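Long-range contacts in PKS (Streptomyces sp. CNQ431, PDB 5YDA), which is the broadly selective acyltransferase domain of the splenocin polyketide synthase SpnD and probably passes acyl extender units to an acyl carrier protein: residues A[115-120]-A[377-382]; A[195-200]-A[353-358]; A[327-332]-A[349-354]; A[331-336]-A[359-364]. One frame throughout, in Å; residues are numbered along the deposited sequence.

Interaction 1. Residues A[115-120]-A[377-382]; sequences LLPGGG and DSLTKL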
loop_
_atom_site.group_PDB
_atom_site.type_symbol
_atom_site.label_atom_id
_atom_site.label_comp_id
_atom_site.label_asym_id
_atom_site.label_seq_id
_atom_site.Cartn_x
_atom_site.Cartn_y
_atom_site.Cartn_z
ATOM N N LEU A 115 -3.791 -2.212 2.210
ATOM C CA LEU A 115 -3.019 -3.180 1.432
ATOM C C LEU A 115 -1.566 -2.706 1.366
ATOM O O LEU A 115 -1.293 -1.600 0.884
ATOM C CB LEU A 115 -3.598 -3.345 0.022
ATOM C CG LEU A 115 -4.846 -4.240 -0.189
ATOM C CD1 LEU A 115 -5.966 -3.965 0.819
ATOM C CD2 LEU A 115 -5.398 -4.105 -1.616
ATOM N N LEU A 116 -0.639 -3.554 1.821
ATOM C CA LEU A 116 0.761 -3.173 2.011
ATOM C C LEU A 116 1.661 -3.901 1.019
ATOM O O LEU A 116 1.860 -5.118 1.162
ATOM C CB LEU A 116 1.205 -3.490 3.439
ATOM C CG LEU A 116 0.702 -2.736 4.681
ATOM C CD1 LEU A 116 0.794 -1.196 4.553
ATOM C CD2 LEU A 116 -0.661 -3.192 5.113
ATOM N N PRO A 117 2.239 -3.223 0.027
ATOM C CA PRO A 117 3.006 -3.932 -1.008
ATOM C C PRO A 117 4.321 -4.490 -0.493
ATOM O O PRO A 117 4.835 -4.113 0.564
ATOM C CB PRO A 117 3.242 -2.868 -2.092
ATOM C CG PRO A 117 2.746 -1.588 -1.540
ATOM C CD PRO A 117 1.822 -1.881 -0.405
ATOM N N GLY A 118 4.890 -5.388 -1.289
ATOM C CA GLY A 118 6.084 -6.085 -0.860
ATOM C C GLY A 118 6.762 -5.266 -1.936
ATOM O O GLY A 118 6.103 -4.478 -2.619
ATOM N N GLY A 119 8.055 -5.428 -2.146
ATOM C CA GLY A 119 8.631 -4.484 -3.097
ATOM C C GLY A 119 8.506 -4.567 -4.603
ATOM O O GLY A 119 7.844 -5.472 -5.135
ATOM N N GLY A 120 9.107 -3.604 -5.289
ATOM C CA GLY A 120 9.007 -3.534 -6.728
ATOM C C GLY A 120 8.633 -2.139 -7.173
ATOM O O GLY A 120 8.865 -1.771 -8.326
ATOM N N ASP A 377 0.164 1.062 -7.557
ATOM C CA ASP A 377 -1.135 0.412 -7.554
ATOM C C ASP A 377 -0.993 -1.074 -7.850
ATOM O O ASP A 377 -1.908 -1.691 -8.407
ATOM C CB ASP A 377 -2.074 1.058 -8.576
ATOM C CG ASP A 377 -1.565 0.913 -10.017
ATOM O OD1 ASP A 377 -0.456 0.361 -10.237
ATOM O OD2 ASP A 377 -2.274 1.362 -10.934
ATOM N N SER A 378 0.141 -1.670 -7.488
ATOM C CA SER A 378 0.366 -3.060 -7.868
ATOM C C SER A 378 -0.583 -4.011 -7.138
ATOM O O SER A 378 -1.072 -4.972 -7.739
ATOM C CB SER A 378 1.829 -3.439 -7.627
ATOM O OG SER A 378 2.142 -3.384 -6.236
ATOM N N LEU A 379 -0.864 -3.777 -5.852
ATOM C CA LEU A 379 -1.797 -4.676 -5.163
ATOM C C LEU A 379 -3.245 -4.386 -5.538
ATOM O O LEU A 379 -4.085 -5.299 -5.526
ATOM C CB LEU A 379 -1.641 -4.579 -3.642
ATOM C CG LEU A 379 -0.278 -4.943 -3.057
ATOM C CD1 LEU A 379 -0.373 -5.027 -1.524
ATOM C CD2 LEU A 379 0.271 -6.234 -3.655
ATOM N N THR A 380 -3.540 -3.127 -5.876
ATOM C CA THR A 380 -4.873 -2.751 -6.344
ATOM C C THR A 380 -5.258 -3.509 -7.616
ATOM O O THR A 380 -6.395 -3.979 -7.743
ATOM C CB THR A 380 -4.907 -1.235 -6.574
ATOM O OG1 THR A 380 -4.674 -0.576 -5.328
ATOM C CG2 THR A 380 -6.237 -0.772 -7.162
ATOM N N LYS A 381 -4.315 -3.656 -8.564
ATOM C CA LYS A 381 -4.597 -4.420 -9.783
ATOM C C LYS A 381 -4.854 -5.887 -9.469
ATOM O O LYS A 381 -5.773 -6.498 -10.035
ATOM C CB LYS A 381 -3.445 -4.301 -10.782
ATOM C CG LYS A 381 -3.281 -2.955 -11.480
ATOM C CD LYS A 381 -1.834 -2.843 -11.987
ATOM C CE LYS A 381 -1.704 -2.341 -13.407
ATOM N NZ LYS A 381 -1.911 -0.888 -13.570
ATOM N N LEU A 382 -4.048 -6.475 -8.578
ATOM C CA LEU A 382 -4.277 -7.864 -8.188
ATOM C C LEU A 382 -5.655 -8.030 -7.557
ATOM O O LEU A 382 -6.365 -9.007 -7.839
ATOM C CB LEU A 382 -3.186 -8.335 -7.220
ATOM C CG LEU A 382 -1.729 -8.239 -7.699
ATOM C CD1 LEU A 382 -0.759 -8.543 -6.523
ATOM C CD2 LEU A 382 -1.470 -9.165 -8.933
HETATM O O HOH W 1 4.900 -3.898 -5.661
#
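Leu-379 presses its CD1 methyl onto the Leu-116–Pro-117 peptide bond, where a central parallel strand of the α/β-hydrolase-like acyltransferase core runs out into a glycine-rich loop. CD1 lies 3.4 Å from Leu-116 C and 3.5 Å from Pro-117 N, so the methyl packs tightly against the peptide itself rather than against side chains alone. Around this point the packing is looser: the same CD1 is 4.0 Å from Leu-115 CB and also 4.0 Å from Pro-117 CD, while Leu-379 CG lies near Pro-117 CA. Leu-379 reaches the strand end because its CG stands beside the backbone N (chi1 -61°) and CD1 then lies anti to CA (chi2 -170°), which extends the branch out of the first turn of helix 378-387. On its flanks this leucine also touches Phe-355 and His-199. The helix start is held from strand 369-372: the carboxylate of Glu-372 takes the backbone N of Leu-379 on OE2 and the hydroxyl of Thr-380 on OE1, a second-shell grip that sets the position of the leucine. Beyond Pro-117 the chain continues as Gly-118, Gly-119 and Gly-120, a loop that in related acyltransferases contributes to the oxyanion hole and may do so here. This loop and the helix come together through solvent: a water lies 2.9 Å from Ser-378 OG and gives a weak, 3.3 Å hydrogen bond to Gly-118 O.

Interaction 2. Residues A[195-200]-A[353-358]; sequences ALIGHS and VRFADG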
loop_
_atom_site.group_PDB
_atom_site.type_symbol
_atom_site.label_atom_id
_atom_site.label_comp_id
_atom_site.label_asym_id
_atom_site.label_seq_id
_atom_site.Cartn_x
_atom_site.Cartn_y
_atom_site.Cartn_z
ATOM N N ALA A 195 -9.052 -3.791 8.744
ATOM C CA ALA A 195 -8.317 -5.003 8.422
ATOM C C ALA A 195 -7.071 -4.622 7.630
ATOM O O ALA A 195 -6.991 -3.541 7.037
ATOM C CB ALA A 195 -9.195 -5.999 7.653
ATOM N N LEU A 196 -6.107 -5.530 7.625
ATOM C CA LEU A 196 -4.831 -5.323 6.967
ATOM C C LEU A 196 -4.469 -6.561 6.165
ATOM O O LEU A 196 -4.761 -7.694 6.566
ATOM C CB LEU A 196 -3.711 -5.042 7.982
ATOM C CG LEU A 196 -3.975 -3.891 8.959
ATOM C CD1 LEU A 196 -3.241 -4.124 10.275
ATOM C CD2 LEU A 196 -3.524 -2.586 8.328
ATOM N N ILE A 197 -3.808 -6.342 5.038
ATOM C CA ILE A 197 -3.156 -7.428 4.321
ATOM C C ILE A 197 -1.883 -6.877 3.693
ATOM O O ILE A 197 -1.856 -5.752 3.181
ATOM C CB ILE A 197 -4.097 -8.076 3.274
ATOM C CG1 ILE A 197 -3.471 -9.355 2.701
ATOM C CG2 ILE A 197 -4.421 -7.109 2.140
ATOM C CD1 ILE A 197 -4.408 -10.119 1.718
ATOM N N GLY A 198 -0.803 -7.652 3.776
ATOM C CA GLY A 198 0.451 -7.289 3.165
ATOM C C GLY A 198 0.890 -8.377 2.201
ATOM O O GLY A 198 0.316 -9.468 2.152
ATOM N N HIS A 199 1.931 -8.068 1.436
ATOM C CA HIS A 199 2.521 -9.017 0.501
ATOM C C HIS A 199 3.972 -9.204 0.920
ATOM O O HIS A 199 4.789 -8.301 0.720
ATOM C CB HIS A 199 2.415 -8.519 -0.944
ATOM C CG HIS A 199 2.684 -9.583 -1.960
ATOM N ND1 HIS A 199 3.931 -10.150 -2.127
ATOM C CD2 HIS A 199 1.864 -10.201 -2.851
ATOM C CE1 HIS A 199 3.869 -11.062 -3.085
ATOM N NE2 HIS A 199 2.625 -11.121 -3.531
ATOM N N SER A 200 4.278 -10.359 1.527
ATOM C CA SER A 200 5.628 -10.703 1.946
ATOM C C SER A 200 6.161 -9.648 2.908
ATOM O O SER A 200 5.700 -9.551 4.047
ATOM C CB SER A 200 6.549 -10.851 0.727
ATOM O OG SER A 200 7.696 -11.640 1.027
ATOM N N VAL A 353 3.312 -17.172 -0.964
ATOM C CA VAL A 353 2.450 -16.038 -0.639
ATOM C C VAL A 353 1.085 -16.282 -1.291
ATOM O O VAL A 353 0.925 -16.151 -2.511
ATOM C CB VAL A 353 3.070 -14.708 -1.100
ATOM C CG1 VAL A 353 2.147 -13.555 -0.813
ATOM C CG2 VAL A 353 4.416 -14.476 -0.403
ATOM N N ARG A 354 0.098 -16.641 -0.476
ATOM C CA ARG A 354 -1.273 -16.813 -0.950
ATOM C C ARG A 354 -2.019 -15.472 -0.933
ATOM O O ARG A 354 -3.015 -15.278 -0.236
ATOM C CB ARG A 354 -1.993 -17.856 -0.107
ATOM C CG ARG A 354 -1.287 -19.216 -0.045
ATOM C CD ARG A 354 -1.615 -20.051 -1.271
ATOM N NE ARG A 354 -0.694 -21.177 -1.446
ATOM C CZ ARG A 354 -0.646 -21.939 -2.537
ATOM N NH1 ARG A 354 0.223 -22.943 -2.615
ATOM N NH2 ARG A 354 -1.473 -21.695 -3.548
ATOM N N PHE A 355 -1.543 -14.531 -1.749
ATOM C CA PHE A 355 -2.145 -13.200 -1.714
ATOM C C PHE A 355 -3.560 -13.191 -2.304
ATOM O O PHE A 355 -4.472 -12.576 -1.736
ATOM C CB PHE A 355 -1.268 -12.191 -2.449
ATOM C CG PHE A 355 -1.790 -10.797 -2.352
ATOM C CD1 PHE A 355 -1.556 -10.040 -1.216
ATOM C CD2 PHE A 355 -2.547 -10.250 -3.379
ATOM C CE1 PHE A 355 -2.048 -8.767 -1.116
ATOM C CE2 PHE A 355 -3.035 -8.967 -3.278
ATOM C CZ PHE A 355 -2.787 -8.223 -2.143
ATOM N N ALA A 356 -3.757 -13.834 -3.461
ATOM C CA ALA A 356 -5.072 -13.823 -4.104
ATOM C C ALA A 356 -6.144 -14.406 -3.187
ATOM O O ALA A 356 -7.237 -13.838 -3.050
ATOM C CB ALA A 356 -5.021 -14.594 -5.425
ATOM N N ASP A 357 -5.848 -15.546 -2.549
ATOM C CA ASP A 357 -6.765 -16.092 -1.556
ATOM C C ASP A 357 -6.964 -15.121 -0.399
ATOM O O ASP A 357 -8.089 -14.944 0.092
ATOM C CB ASP A 357 -6.246 -17.433 -1.041
ATOM C CG ASP A 357 -6.232 -18.496 -2.113
ATOM O OD1 ASP A 357 -7.079 -18.420 -3.031
ATOM O OD2 ASP A 357 -5.367 -19.396 -2.050
ATOM N N GLY A 358 -5.879 -14.492 0.063
ATOM C CA GLY A 358 -6.011 -13.520 1.134
ATOM C C GLY A 358 -6.957 -12.388 0.781
ATOM O O GLY A 358 -7.773 -11.973 1.606
#
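His-199 brings its imidazole up against Val-353 CG1 and Phe-355 CB, which both lie on the same side of the ring plane, because its CG stands opposite the backbone N (chi1 -165°); Phe-355 uses the same arrangement (chi1 -176°) to bring its ring in from the helix side. Val-353 CG1 sits over the centre of one imidazole face, a CH-pi contact 3.8 Å from the His-199 ring centroid. The two aromatic rings meet obliquely, with His-199 CD2 3.7 Å from Phe-355 CB. At the edge of the phenyl ring and in its plane lies Gly-198 O, 3.9 Å from Phe-355 CD1. Further along, Ile-197 runs fully extended, its CD1 3.5 Å from Gly-358 C, an approach favoured by the lack of a side chain on Gly-358; the same methyl touches Phe-355 CE1 at 3.9 Å. His-199 NE2 is bonded to Asn-260 OD1, which would help hold the ring's orientation. Ser-200, with OG bonded to His-298 NE2, has strained backbone angles (phi 58°) and lies in a Gly-His-Ser-Leu-Gly sequence, consistent with the nucleophile elbow of acyltransferases. The contact thus packs helix 355-366 on the end of strand 195-198, with strand 254-261 and helix 378-387 alongside.

Interaction 3. Residues A[327-332]-A[349-354]; sequences TNVTGD and TRRTVR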
loop_
_atom_site.group_PDB
_atom_site.type_symbol
_atom_site.label_atom_id
_atom_site.label_comp_id
_atom_site.label_asym_id
_atom_site.label_seq_id
_atom_site.Cartn_x
_atom_site.Cartn_y
_atom_site.Cartn_z
ATOM N N THR A 327 -2.890 -13.484 6.699
ATOM C CA THR A 327 -1.493 -13.795 6.422
ATOM C C THR A 327 -1.358 -14.463 5.066
ATOM O O THR A 327 -2.264 -15.156 4.599
ATOM C CB THR A 327 -0.862 -14.712 7.495
ATOM O OG1 THR A 327 -1.807 -15.729 7.868
ATOM N N ASN A 328 -0.191 -14.272 4.454
ATOM C CA ASN A 328 0.111 -14.932 3.203
ATOM C C ASN A 328 0.250 -16.444 3.374
ATOM O O ASN A 328 0.199 -17.172 2.373
ATOM C CB ASN A 328 1.405 -14.365 2.592
ATOM C CG ASN A 328 1.404 -12.847 2.462
ATOM O OD1 ASN A 328 2.472 -12.232 2.544
ATOM N ND2 ASN A 328 0.218 -12.234 2.247
ATOM N N VAL A 329 0.440 -16.933 4.606
ATOM C CA VAL A 329 0.670 -18.366 4.800
ATOM C C VAL A 329 -0.561 -19.173 4.393
ATOM O O VAL A 329 -0.472 -20.128 3.615
ATOM C CB VAL A 329 1.072 -18.665 6.254
ATOM C CG1 VAL A 329 1.297 -20.171 6.420
ATOM C CG2 VAL A 329 2.329 -17.894 6.646
ATOM N N THR A 330 -1.725 -18.803 4.921
ATOM C CA THR A 330 -2.961 -19.531 4.682
ATOM C C THR A 330 -3.886 -18.833 3.708
ATOM O O THR A 330 -4.908 -19.421 3.330
ATOM C CB THR A 330 -3.731 -19.714 5.991
ATOM O OG1 THR A 330 -4.054 -18.420 6.497
ATOM C CG2 THR A 330 -2.913 -20.471 7.032
ATOM N N GLY A 331 -3.571 -17.597 3.317
ATOM C CA GLY A 331 -4.524 -16.796 2.579
ATOM C C GLY A 331 -5.795 -16.554 3.352
ATOM O O GLY A 331 -6.864 -16.405 2.748
ATOM N N ASP A 332 -5.704 -16.500 4.679
ATOM C CA ASP A 332 -6.859 -16.399 5.560
ATOM C C ASP A 332 -6.488 -15.521 6.750
ATOM O O ASP A 332 -5.322 -15.163 6.948
ATOM C CB ASP A 332 -7.295 -17.796 6.028
ATOM C CG ASP A 332 -8.772 -17.872 6.410
ATOM O OD1 ASP A 332 -9.489 -16.837 6.394
ATOM O OD2 ASP A 332 -9.211 -19.000 6.729
ATOM N N THR A 349 8.042 -16.858 5.537
ATOM C CA THR A 349 9.160 -16.542 4.656
ATOM C C THR A 349 9.500 -17.692 3.712
ATOM O O THR A 349 9.986 -17.453 2.597
ATOM C CB THR A 349 10.369 -16.141 5.515
ATOM O OG1 THR A 349 10.164 -14.807 6.006
ATOM C CG2 THR A 349 11.709 -16.214 4.747
ATOM N N ARG A 350 9.225 -18.933 4.111
ATOM C CA ARG A 350 9.536 -20.075 3.259
ATOM C C ARG A 350 8.421 -20.396 2.264
ATOM O O ARG A 350 8.703 -20.842 1.147
ATOM C CB ARG A 350 9.823 -21.304 4.129
ATOM C CG ARG A 350 9.971 -22.605 3.364
ATOM C CD ARG A 350 11.160 -22.571 2.429
ATOM N NE ARG A 350 11.267 -23.795 1.637
ATOM C CZ ARG A 350 10.488 -24.099 0.594
ATOM N NH1 ARG A 350 9.519 -23.276 0.197
ATOM N NH2 ARG A 350 10.674 -25.239 -0.051
ATOM N N ARG A 351 7.173 -20.169 2.633
ATOM C CA ARG A 351 6.042 -20.731 1.917
ATOM C C ARG A 351 5.409 -19.726 0.962
ATOM O O ARG A 351 5.627 -18.509 1.034
ATOM C CB ARG A 351 5.000 -21.254 2.909
ATOM C CG ARG A 351 5.481 -22.555 3.585
ATOM C CD ARG A 351 4.503 -23.114 4.591
ATOM N NE ARG A 351 3.145 -23.278 4.069
ATOM C CZ ARG A 351 2.102 -23.609 4.832
ATOM N NH1 ARG A 351 2.279 -23.813 6.135
ATOM N NH2 ARG A 351 0.887 -23.733 4.304
ATOM N N THR A 352 4.619 -20.277 0.050
ATOM C CA THR A 352 3.947 -19.502 -0.973
ATOM C C THR A 352 3.159 -18.351 -0.368
ATOM O O THR A 352 2.437 -18.519 0.621
ATOM C CB THR A 352 3.018 -20.428 -1.766
ATOM O OG1 THR A 352 3.780 -21.542 -2.268
ATOM C CG2 THR A 352 2.354 -19.667 -2.935
ATOM N N VAL A 353 3.312 -17.172 -0.964
ATOM C CA VAL A 353 2.450 -16.038 -0.639
ATOM C C VAL A 353 1.085 -16.282 -1.291
ATOM O O VAL A 353 0.925 -16.151 -2.511
ATOM C CB VAL A 353 3.070 -14.708 -1.100
ATOM C CG1 VAL A 353 2.147 -13.555 -0.813
ATOM C CG2 VAL A 353 4.416 -14.476 -0.403
ATOM N N ARG A 354 0.098 -16.641 -0.476
ATOM C CA ARG A 354 -1.273 -16.813 -0.950
ATOM C C ARG A 354 -2.019 -15.472 -0.933
ATOM O O ARG A 354 -3.015 -15.278 -0.236
ATOM C CB ARG A 354 -1.993 -17.856 -0.107
ATOM C CG ARG A 354 -1.287 -19.216 -0.045
ATOM C CD ARG A 354 -1.615 -20.051 -1.271
ATOM N NE ARG A 354 -0.694 -21.177 -1.446
ATOM C CZ ARG A 354 -0.646 -21.939 -2.537
ATOM N NH1 ARG A 354 0.223 -22.943 -2.615
ATOM N NH2 ARG A 354 -1.473 -21.695 -3.548
HETATM O O HOH W 2 -2.590 -13.537 1.971
HETATM O O HOH W 3 1.629 -20.971 1.831
#
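Asn-328 and Arg-354 make the one direct hydrogen bond between these segments, and it joins the turn of the hairpin 325-333 to the loop that follows helix 342-350. Arg-354 N donates to Asn-328 O over 2.9 Å, nearly straight at 165°, meeting a lone pair in the carbonyl plane. Two waters extend the link. One donates to Thr-327 O and Arg-354 O and accepts from Asn-328 ND2. The other donates to Val-329 O and, at 2.9 Å, to Thr-352 O; the latter carbonyl faces Asn-328 O at 3.1 Å, an acceptor pair with no bond between them.

Van der Waals packing comes next. Asn-328 and Val-353 run alongside each other in the same direction, with Val-353 CG1 3.4 Å from Asn-328 CG. Arg-354 CB rests 3.4 Å from Asn-328 O, and the bare CA of Gly-331, a residue of positive phi, comes within 3.5 Å of Arg-354 O. Near the surface, Arg-351 bends at its third torsion (52°) and turns its guanidinium so that Val-329 CG1 sits over one face, toward its rim, 3.8 Å from NH1.

The amide of Asn-328 is gripped from both ends: OD1 takes Ser-200 N and His-348 NE2, and ND2 gives to Gly-198 O as well as to the water. These bonds fix the turn of the amide plane and which end carries the oxygen, so that a buried, fully engaged carboxamide ties the hairpin turn to the probable nucleophile elbow.

Interaction 4. Residues A[331-336]-A[359-364]; sequences GDWATD and IAALWE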
loop_
_atom_site.group_PDB
_atom_site.type_symbol
_atom_site.label_atom_id
_atom_site.label_comp_id
_atom_site.label_asym_id
_atom_site.label_seq_id
_atom_site.Cartn_x
_atom_site.Cartn_y
_atom_site.Cartn_z
ATOM N N GLY A 331 -3.571 -17.597 3.317
ATOM C CA GLY A 331 -4.524 -16.796 2.579
ATOM C C GLY A 331 -5.795 -16.554 3.352
ATOM O O GLY A 331 -6.864 -16.405 2.748
ATOM N N ASP A 332 -5.704 -16.500 4.679
ATOM C CA ASP A 332 -6.859 -16.399 5.560
ATOM C C ASP A 332 -6.488 -15.521 6.750
ATOM O O ASP A 332 -5.322 -15.163 6.948
ATOM C CB ASP A 332 -7.295 -17.796 6.028
ATOM C CG ASP A 332 -8.772 -17.872 6.410
ATOM O OD1 ASP A 332 -9.489 -16.837 6.394
ATOM O OD2 ASP A 332 -9.211 -19.000 6.729
ATOM N N TRP A 333 -7.489 -15.177 7.553
ATOM C CA TRP A 333 -7.252 -14.403 8.771
ATOM C C TRP A 333 -6.236 -15.083 9.681
ATOM O O TRP A 333 -6.294 -16.295 9.910
ATOM C CB TRP A 333 -8.571 -14.191 9.509
ATOM C CG TRP A 333 -9.558 -13.459 8.660
ATOM C CD1 TRP A 333 -10.591 -14.001 7.943
ATOM C CD2 TRP A 333 -9.581 -12.047 8.399
ATOM N NE1 TRP A 333 -11.264 -13.005 7.263
ATOM C CE2 TRP A 333 -10.662 -11.800 7.524
ATOM C CE3 TRP A 333 -8.791 -10.971 8.815
ATOM C CZ2 TRP A 333 -10.976 -10.517 7.067
ATOM C CZ3 TRP A 333 -9.111 -9.690 8.366
ATOM C CH2 TRP A 333 -10.189 -9.477 7.500
ATOM N N ALA A 334 -5.274 -14.307 10.165
ATOM C CA ALA A 334 -4.270 -14.866 11.061
ATOM C C ALA A 334 -4.881 -15.095 12.436
ATOM O O ALA A 334 -5.578 -14.223 12.971
ATOM C CB ALA A 334 -3.062 -13.938 11.174
ATOM N N THR A 335 -4.630 -16.273 12.998
ATOM C CA THR A 335 -5.062 -16.555 14.360
ATOM C C THR A 335 -4.080 -15.948 15.361
ATOM O O THR A 335 -2.911 -15.679 15.044
ATOM C CB THR A 335 -5.170 -18.065 14.602
ATOM O OG1 THR A 335 -3.869 -18.656 14.502
ATOM C CG2 THR A 335 -6.088 -18.727 13.579
ATOM N N ASP A 336 -4.573 -15.734 16.591
ATOM C CA ASP A 336 -3.698 -15.304 17.679
ATOM C C ASP A 336 -2.517 -16.247 17.837
ATOM O O ASP A 336 -1.383 -15.803 18.053
ATOM C CB ASP A 336 -4.473 -15.219 18.994
ATOM C CG ASP A 336 -5.477 -14.095 19.011
ATOM O OD1 ASP A 336 -5.470 -13.252 18.080
ATOM O OD2 ASP A 336 -6.282 -14.052 19.965
ATOM N N ILE A 359 -6.864 -11.875 -0.456
ATOM C CA ILE A 359 -7.757 -10.802 -0.893
ATOM C C ILE A 359 -9.213 -11.268 -0.869
ATOM O O ILE A 359 -10.113 -10.531 -0.449
ATOM C CB ILE A 359 -7.346 -10.302 -2.291
ATOM C CG1 ILE A 359 -6.224 -9.292 -2.178
ATOM C CG2 ILE A 359 -8.492 -9.612 -2.948
ATOM C CD1 ILE A 359 -6.683 -7.990 -1.551
ATOM N N ALA A 360 -9.468 -12.505 -1.303
ATOM C CA ALA A 360 -10.841 -13.009 -1.301
ATOM C C ALA A 360 -11.382 -13.177 0.120
ATOM O O ALA A 360 -12.549 -12.866 0.386
ATOM C CB ALA A 360 -10.915 -14.329 -2.066
ATOM N N ALA A 361 -10.556 -13.665 1.048
ATOM C CA ALA A 361 -11.011 -13.777 2.433
ATOM C C ALA A 361 -11.293 -12.405 3.029
ATOM O O ALA A 361 -12.290 -12.218 3.738
ATOM C CB ALA A 361 -9.974 -14.507 3.278
ATOM N N LEU A 362 -10.411 -11.437 2.765
ATOM C CA LEU A 362 -10.624 -10.078 3.242
ATOM C C LEU A 362 -11.945 -9.531 2.734
ATOM O O LEU A 362 -12.731 -8.960 3.495
ATOM C CB LEU A 362 -9.472 -9.200 2.774
ATOM C CG LEU A 362 -9.307 -7.804 3.327
ATOM C CD1 LEU A 362 -8.378 -7.915 4.522
ATOM C CD2 LEU A 362 -8.695 -6.913 2.268
ATOM N N TRP A 363 -12.214 -9.734 1.446
ATOM C CA TRP A 363 -13.399 -9.168 0.819
ATOM C C TRP A 363 -14.668 -9.836 1.322
ATOM O O TRP A 363 -15.701 -9.182 1.488
ATOM C CB TRP A 363 -13.288 -9.321 -0.696
ATOM C CG TRP A 363 -14.500 -8.837 -1.408
ATOM C CD1 TRP A 363 -15.508 -9.596 -1.950
ATOM C CD2 TRP A 363 -14.848 -7.474 -1.644
ATOM N NE1 TRP A 363 -16.454 -8.778 -2.515
ATOM C CE2 TRP A 363 -16.072 -7.472 -2.342
ATOM C CE3 TRP A 363 -14.244 -6.257 -1.326
ATOM C CZ2 TRP A 363 -16.699 -6.296 -2.731
ATOM C CZ3 TRP A 363 -14.860 -5.098 -1.713
ATOM C CH2 TRP A 363 -16.076 -5.119 -2.407
ATOM N N GLU A 364 -14.610 -11.143 1.553
ATOM C CA GLU A 364 -15.822 -11.885 1.855
ATOM C C GLU A 364 -16.349 -11.555 3.245
ATOM O O GLU A 364 -17.561 -11.587 3.467
ATOM C CB GLU A 364 -15.553 -13.379 1.701
ATOM C CG GLU A 364 -16.793 -14.183 1.394
ATOM C CD GLU A 364 -17.309 -14.924 2.608
ATOM O OE1 GLU A 364 -16.484 -15.578 3.286
ATOM O OE2 GLU A 364 -18.531 -14.849 2.889
HETATM O O HOH W 4 -13.290 -14.442 5.324
#
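Trp-333, Ala-361 and Leu-362 carry this packing of an edge strand against helix 355-366. Trp-333 keeps CG beside its backbone N (chi1 -60°), and with chi2 at 100° its indole turns the edge from NE1 through CZ2 to CH2 toward the helix. CH2 lies 3.8 Å from Leu-362 CD1, the side chains crossing at about a right angle, and CZ2 comes 3.9 Å from Leu-362 CA, so the indole rests on helix backbone as well as the leucine branch. The pyrrole end is handled through solvent: Trp-333 NE1 gives its hydrogen to a water at 3.2 Å, which lies at the indole edge in the ring plane, and that water donates to Ala-361 O at 2.9 Å.

Ala-361 points its methyl at the strand. CB sits 3.7 Å from Gly-331 O and 3.9 Å from Asp-332 OD1, and the small methyl is consistent with the close backbone approach, with Asp-332 and Ala-361 the nearest pair. Asp-332 OD1 takes a weak hydrogen bond from Trp-333 N. Leu-362 continues inward to Ala-195 and Val-326 of the sheet, and Trp-333 touches both; Arg-365 adds a cation-pi contact with the indole.

No direct hydrogen bond spans the two segments, so the join rests on the indole against Leu-362, the Ala-361 methyl against the strand, and one bridging water, which supplies the indole N-H with an acceptor and the Ala-361 carbonyl with a donor.

Overall arrangement
All four contacts belong to the acyltransferase core and reach one mixed sheet or its connecting loops. Interactions 1 and 2 start from neighbouring parallel strands, 112-116 and 195-198, centres about 10 Å apart. Interactions 3 and 4 use overlapping parts, 327-332 and 331-336, of the turn and edge strand, with centres about 11 Å apart, and share Gly-331 and Asp-332. Helix 355-366 serves interactions 2 and 4, whereas residues 353-354 are common to 2 and 3. Along the chain, the segments of interactions 2, 3 and 4 fall between those of interaction 1. Interactions 1 to 3 surround the glycine-rich loop and probable nucleophile elbow, while interaction 4 packs the edge strand on helix 355-366.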